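Local coordinates for De novo protein based on the inhibitor Amoebiasin-1 (Entamoeba histolytica, PDB 5SWK) that probably inhibits cysteine proteases, as the amoebic chagasin-family inhibitor it is based on does, which may protect the cytosol from enzymes leaking out of damaged vesicles, at residues M4-N12 and N22-N30. Numbering follows the deposited sequence.
Sequences MSLTEDNNN and NKEIILHGN
A short parallel edge strand, residues 5-6, joins strand 22-29 of the immunoglobulin-like sandwich of the chagasin family. Leu6 carries the pairing: its N donates to Glu24 O at 2.9 Å, and its O accepts Ile26 N at 2.9 Å. Leu6 and Ile25 pack on one face, a buried place suited to branched aliphatic side chains, and Phe103 of the second subunit covers Ile25. On the other face OG of Ser5 lies 3.9 Å from CD1 of Ile26.

Side chains and water extend the ladder at both ends. In the conformer described, one of two for Lys23, the chain is bent at chi2 and chi3 and crosses that of Leu6 at about a right angle, CE of Lys23 3.7 Å from CD2 of Leu6; its NZ donates to Met4 O at 2.8 Å, from well above the carbonyl plane. A water links the same oxygen to Glu24 N. At the other end the chain turns into a 3-10 segment, where Asn10 OD1 accepts the N-H of Thr7. There Glu8, folded at chi2 (86°), lays CG against CD2 of Leu27 and turns its carboxylate down to the strand. OE2 takes His28 N on its syn side at 2.9 Å, as a strand carbonyl would, while waters tie OE1 to Ile26 O and OE2 to His28 O.

The two direct backbone bonds are thus continued by side-chain and water bonds along strand 22-29, whose far edge pairs with strand 65-73. Long side chains suit the ends: Glu8 accepts from His28 N where the backbones diverge, and Lys23, in this conformer, returns a bond to Met4 O.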
# COMPACT_ATOMS: atom_id res chain seq x y z
N MET D 4 31.86 5.10 13.24
CA MET D 4 31.47 3.77 13.71
C MET D 4 30.08 3.39 13.22
O MET D 4 29.91 2.45 12.45
CB MET D 4 31.54 3.69 15.23
CG MET D 4 32.94 3.47 15.78
SD MET D 4 33.05 3.74 17.56
CE MET D 4 34.83 3.79 17.77
N SER D 5 29.07 4.14 13.66
CA SER D 5 27.70 3.89 13.24
C SER D 5 27.16 5.07 12.45
O SER D 5 27.54 6.21 12.68
CB SER D 5 26.81 3.62 14.46
OG SER D 5 26.81 4.73 15.34
N LEU D 6 26.28 4.78 11.49
CA LEU D 6 25.68 5.83 10.68
C LEU D 6 24.40 6.33 11.34
O LEU D 6 23.73 5.58 12.04
CB LEU D 6 25.37 5.33 9.26
CG LEU D 6 26.52 4.85 8.37
CD1 LEU D 6 27.80 5.65 8.61
CD2 LEU D 6 26.78 3.38 8.60
N THR D 7 24.08 7.60 11.11
CA THR D 7 22.87 8.19 11.66
C THR D 7 22.19 9.00 10.57
O THR D 7 22.56 8.91 9.41
CB THR D 7 23.16 9.08 12.88
OG1 THR D 7 24.03 10.15 12.49
CG2 THR D 7 23.81 8.28 13.99
N GLU D 8 21.19 9.79 10.96
CA GLU D 8 20.42 10.59 10.01
C GLU D 8 21.31 11.46 9.11
O GLU D 8 20.98 11.71 7.95
CB GLU D 8 19.42 11.48 10.75
CG GLU D 8 18.24 10.72 11.37
CD GLU D 8 18.51 10.16 12.77
OE1 GLU D 8 19.69 10.13 13.20
OE2 GLU D 8 17.54 9.76 13.44
N ASP D 9 22.45 11.89 9.64
CA ASP D 9 23.35 12.76 8.90
C ASP D 9 24.04 12.06 7.73
O ASP D 9 24.58 12.71 6.84
CB ASP D 9 24.40 13.37 9.83
CG ASP D 9 23.83 14.45 10.72
OD1 ASP D 9 22.68 14.88 10.47
OD2 ASP D 9 24.52 14.87 11.67
N ASN D 10 24.01 10.73 7.73
CA ASN D 10 24.61 9.98 6.63
C ASN D 10 23.61 9.68 5.53
O ASN D 10 23.91 8.92 4.61
CB ASN D 10 25.22 8.69 7.15
CG ASN D 10 26.27 8.93 8.21
OD1 ASN D 10 25.98 8.93 9.41
ND2 ASN D 10 27.51 9.15 7.78
N ASN D 11 22.42 10.26 5.63
CA ASN D 11 21.39 10.06 4.61
C ASN D 11 21.91 10.48 3.24
O ASN D 11 22.53 11.53 3.10
CB ASN D 11 20.13 10.84 4.99
CG ASN D 11 18.94 10.55 4.07
OD1 ASN D 11 18.90 9.54 3.36
ND2 ASN D 11 17.97 11.44 4.10
N ASN D 12 21.67 9.63 2.24
CA ASN D 12 22.09 9.85 0.86
C ASN D 12 23.60 9.96 0.69
O ASN D 12 24.07 10.80 -0.06
CB ASN D 12 21.43 11.10 0.27
CG ASN D 12 19.92 10.97 0.16
OD1 ASN D 12 19.42 10.15 -0.62
ND2 ASN D 12 19.19 11.79 0.90
N ASN D 22 29.71 -6.36 9.11
CA ASN D 22 28.50 -5.73 9.62
C ASN D 22 28.72 -4.25 9.86
O ASN D 22 29.80 -3.83 10.23
CB ASN D 22 28.04 -6.38 10.93
CG ASN D 22 27.88 -7.87 10.82
OD1 ASN D 22 27.39 -8.39 9.81
ND2 ASN D 22 28.30 -8.59 11.86
N LYS D 23 27.68 -3.46 9.63
CA LYS D 23 27.69 -2.06 9.99
C LYS D 23 26.33 -1.72 10.57
O LYS D 23 25.35 -2.41 10.32
CB LYS D 23 28.01 -1.16 8.79
CG LYS D 23 29.49 -1.12 8.43
CD LYS D 23 30.26 -0.12 9.28
CE LYS D 23 29.82 1.31 8.98
NZ LYS D 23 30.59 2.32 9.78
N GLU D 24 26.28 -0.65 11.35
CA GLU D 24 25.06 -0.29 12.04
C GLU D 24 24.54 1.10 11.70
O GLU D 24 25.28 2.08 11.74
CB GLU D 24 25.27 -0.40 13.55
CG GLU D 24 24.02 -0.20 14.38
CD GLU D 24 24.21 -0.64 15.82
OE1 GLU D 24 25.16 -0.16 16.47
OE2 GLU D 24 23.42 -1.48 16.29
N ILE D 25 23.26 1.16 11.35
CA ILE D 25 22.55 2.42 11.17
C ILE D 25 21.65 2.63 12.38
O ILE D 25 20.95 1.71 12.80
CB ILE D 25 21.70 2.41 9.89
CG1 ILE D 25 22.55 2.00 8.68
CG2 ILE D 25 21.04 3.76 9.67
CD1 ILE D 25 21.70 1.70 7.44
N ILE D 26 21.67 3.82 12.96
CA ILE D 26 20.82 4.11 14.10
C ILE D 26 19.98 5.34 13.82
O ILE D 26 20.51 6.41 13.51
CB ILE D 26 21.65 4.31 15.39
CG1 ILE D 26 22.58 3.13 15.62
CG2 ILE D 26 20.72 4.52 16.57
CD1 ILE D 26 23.48 3.27 16.84
N LEU D 27 18.66 5.19 13.92
CA LEU D 27 17.75 6.29 13.61
C LEU D 27 16.74 6.45 14.72
O LEU D 27 16.19 5.46 15.21
CB LEU D 27 17.04 6.05 12.28
CG LEU D 27 17.93 5.78 11.06
CD1 LEU D 27 17.09 5.22 9.94
CD2 LEU D 27 18.62 7.05 10.63
N HIS D 28 16.48 7.68 15.14
CA HIS D 28 15.48 7.89 16.18
C HIS D 28 14.10 7.65 15.61
O HIS D 28 13.83 7.94 14.44
CB HIS D 28 15.57 9.28 16.80
CG HIS D 28 14.70 9.46 18.01
ND1 HIS D 28 15.14 9.18 19.29
CD2 HIS D 28 13.42 9.87 18.14
CE1 HIS D 28 14.17 9.41 20.15
NE2 HIS D 28 13.11 9.84 19.48
N GLY D 29 13.22 7.10 16.44
CA GLY D 29 11.87 6.76 16.07
C GLY D 29 11.00 6.76 17.31
O GLY D 29 11.50 6.66 18.44
N ASN D 30 9.69 6.89 17.11
CA ASN D 30 8.74 6.83 18.21
C ASN D 30 7.54 5.96 17.86
O ASN D 30 6.51 6.47 17.41
CB ASN D 30 8.26 8.22 18.60
CG ASN D 30 7.57 8.22 19.95
OD1 ASN D 30 7.30 7.15 20.52
ND2 ASN D 30 7.27 9.40 20.46
O HOH W 1 28.74 0.07 12.82
O HOH W 2 20.15 8.47 15.39
O HOH W 3 14.84 9.83 12.46